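PDB 1W55: bifunctional enzyme IspD/IspF from Campylobacter jejuni, which catalyses two steps of isoprenoid precursor synthesis, the CTP-dependent cytidylylation of methylerythritol phosphate and the cyclisation that yields methylerythritol 2,4-cyclodiphosphate with release of CMP. Local coordinates for residues Met308-Lys313 with Gly350-Met355. Numbering follows the deposited sequence.
Sequences MAQSPK and GRKEGM. With C (cytidine-5'-monophosphate), chain C.
Lys352 reaches Ser311 with a nearly extended side chain that bends at its last torsion (chi4 -144°), and its NZ donates to Ser311 OG at 2.9 Å. Along the way its CG passes Gln310 CB at 4.0 Å, an aliphatic contact. Gln310 CG lies anti to the backbone N (chi1 -159°) and the chain then bends at chi2, which lays OE1 3.6 Å from Gly350 CA; the same OE1 accepts a hydrogen bond from Lys345 N. A water bridges the backbones, accepting from Gln310 N and donating to Gly354 O at 2.8 Å. Beyond it, Met355 CB packs on Ala309 CB at 4.0 Å, just past the end of strand 298-308, which runs antiparallel to strand 354-365. Lys352 itself, with positive phi, closes helix 347-350 in a Schellman motif.

On the nucleotide side, cytosine N4 of CMP donates almost straight to Ala309 O (3.0 Å, 172°) and weakly to Pro312 O, whose residue follows a cis peptide bond. Two backbone carbonyls thus face the exocyclic amine, consistent with recognition of cytosine, while Thr342 OG1 of the same chain and Asp265 OD2 of a neighbouring subunit also hydrogen-bond to the nucleotide. Such a loop after a sheet strand, completed by another subunit, is characteristic of the cytidine pocket in the IspF (YgbB) fold.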
loop_
_atom_site.group_PDB
_atom_site.type_symbol
_atom_site.label_atom_id
_atom_site.label_comp_id
_atom_site.label_asym_id
_atom_site.label_seq_id
_atom_site.Cartn_x
_atom_site.Cartn_y
_atom_site.Cartn_z
ATOM N N MET A 308 -30.799 23.458 33.485
ATOM C CA MET A 308 -32.143 24.004 33.515
ATOM C C MET A 308 -32.357 24.656 34.874
ATOM O O MET A 308 -32.429 23.987 35.912
ATOM C CB MET A 308 -33.167 22.917 33.206
ATOM C CG MET A 308 -32.874 22.199 31.867
ATOM S SD MET A 308 -33.282 20.419 31.811
ATOM C CE MET A 308 -34.752 20.397 32.565
ATOM N N ALA A 309 -32.404 25.981 34.859
ATOM C CA ALA A 309 -32.518 26.756 36.087
ATOM C C ALA A 309 -33.144 28.118 35.815
ATOM O O ALA A 309 -32.705 28.854 34.917
ATOM C CB ALA A 309 -31.154 26.923 36.742
ATOM N N GLN A 310 -34.166 28.448 36.593
ATOM C CA GLN A 310 -34.759 29.780 36.543
ATOM C C GLN A 310 -33.756 30.847 37.012
ATOM O O GLN A 310 -33.643 31.913 36.390
ATOM C CB GLN A 310 -36.055 29.819 37.357
ATOM C CG GLN A 310 -36.994 30.948 36.972
ATOM C CD GLN A 310 -37.473 30.876 35.529
ATOM O OE1 GLN A 310 -37.935 29.836 35.070
ATOM N NE2 GLN A 310 -37.380 31.996 34.821
ATOM N N SER A 311 -33.010 30.529 38.074
ATOM C CA SER A 311 -31.973 31.403 38.630
ATOM C C SER A 311 -30.904 30.548 39.318
ATOM O O SER A 311 -31.171 29.396 39.653
ATOM C CB SER A 311 -32.581 32.375 39.664
ATOM O OG SER A 311 -33.655 33.116 39.109
ATOM N N PRO A 312 -29.700 31.085 39.519
ATOM C CA PRO A 312 -29.267 32.374 38.966
ATOM C C PRO A 312 -28.800 32.246 37.526
ATOM O O PRO A 312 -28.725 31.120 37.019
ATOM C CB PRO A 312 -28.084 32.751 39.862
ATOM C CG PRO A 312 -27.543 31.481 40.335
ATOM C CD PRO A 312 -28.651 30.463 40.338
ATOM N N LYS A 313 -28.508 33.378 36.887
ATOM C CA LYS A 313 -27.988 33.410 35.521
ATOM C C LYS A 313 -26.568 32.868 35.514
ATOM O O LYS A 313 -25.738 33.287 36.310
ATOM C CB LYS A 313 -28.015 34.838 34.948
ATOM C CG LYS A 313 -28.756 34.934 33.611
ATOM C CD LYS A 313 -28.236 36.051 32.711
ATOM C CE LYS A 313 -28.646 35.832 31.239
ATOM N NZ LYS A 313 -30.134 35.768 31.005
ATOM N N GLY A 350 -39.288 26.205 37.210
ATOM C CA GLY A 350 -39.794 27.556 37.063
ATOM C C GLY A 350 -40.170 28.218 38.382
ATOM O O GLY A 350 -39.977 29.423 38.535
ATOM N N ARG A 351 -40.684 27.422 39.323
ATOM C CA ARG A 351 -40.988 27.848 40.696
ATOM C C ARG A 351 -39.752 28.028 41.589
ATOM O O ARG A 351 -39.886 28.402 42.764
ATOM C CB ARG A 351 -41.853 26.794 41.373
ATOM C CG ARG A 351 -43.335 27.004 41.266
ATOM C CD ARG A 351 -44.103 25.845 41.866
ATOM N NE ARG A 351 -44.834 25.208 40.801
ATOM C CZ ARG A 351 -44.737 23.942 40.441
ATOM N NH1 ARG A 351 -43.961 23.084 41.091
ATOM N NH2 ARG A 351 -45.469 23.539 39.419
ATOM N N LYS A 352 -38.569 27.718 41.047
ATOM C CA LYS A 352 -37.302 27.779 41.785
ATOM C C LYS A 352 -37.244 26.771 42.944
ATOM O O LYS A 352 -36.551 26.989 43.946
ATOM C CB LYS A 352 -36.999 29.208 42.282
ATOM C CG LYS A 352 -37.067 30.295 41.199
ATOM C CD LYS A 352 -36.562 31.637 41.730
ATOM C CE LYS A 352 -36.954 32.779 40.805
ATOM N NZ LYS A 352 -35.901 33.841 40.730
ATOM N N GLU A 353 -37.952 25.658 42.796
ATOM C CA GLU A 353 -37.915 24.604 43.806
ATOM C C GLU A 353 -36.653 23.752 43.680
ATOM O O GLU A 353 -36.191 23.140 44.655
ATOM C CB GLU A 353 -39.163 23.725 43.721
ATOM C CG GLU A 353 -40.436 24.395 44.225
ATOM C CD GLU A 353 -41.700 23.598 43.906
ATOM O OE1 GLU A 353 -41.599 22.502 43.321
ATOM O OE2 GLU A 353 -42.806 24.068 44.245
ATOM N N GLY A 354 -36.091 23.722 42.477
ATOM C CA GLY A 354 -34.902 22.930 42.228
ATOM C C GLY A 354 -34.290 23.269 40.892
ATOM O O GLY A 354 -34.758 24.172 40.188
ATOM N N MET A 355 -33.224 22.561 40.549
ATOM C CA MET A 355 -32.644 22.692 39.221
ATOM C C MET A 355 -32.205 21.343 38.652
ATOM O O MET A 355 -31.905 20.401 39.402
ATOM C CB MET A 355 -31.533 23.752 39.193
ATOM C CG MET A 355 -30.177 23.331 39.711
ATOM S SD MET A 355 -28.878 24.553 39.255
ATOM C CE MET A 355 -28.027 23.711 38.275
HETATM O OP3 C C . -34.172 30.705 27.062
HETATM P P C C . -34.250 31.563 28.289
HETATM O OP1 C C . -34.630 30.809 29.522
HETATM O OP2 C C . -35.088 32.788 28.059
HETATM O "O5'" C C . -32.750 32.066 28.541
HETATM C "C5'" C C . -32.083 32.918 27.620
HETATM C "C4'" C C . -30.571 32.762 27.769
HETATM O "O4'" C C . -30.126 33.071 29.099
HETATM C "C3'" C C . -30.045 31.349 27.513
HETATM O "O3'" C C . -29.812 31.101 26.129
HETATM C "C2'" C C . -28.753 31.318 28.311
HETATM O "O2'" C C . -27.724 31.966 27.569
HETATM C "C1'" C C . -29.011 32.245 29.478
HETATM N N1 C C . -29.280 31.615 30.795
HETATM C C2 C C . -28.262 31.536 31.769
HETATM O O2 C C . -27.114 31.954 31.501
HETATM N N3 C C . -28.507 31.003 32.994
HETATM C C4 C C . -29.738 30.531 33.303
HETATM N N4 C C . -29.993 29.995 34.529
HETATM C C5 C C . -30.750 30.587 32.354
HETATM C C6 C C . -30.504 31.148 31.101
HETATM O O HOH W 1 -34.927 26.719 39.050
#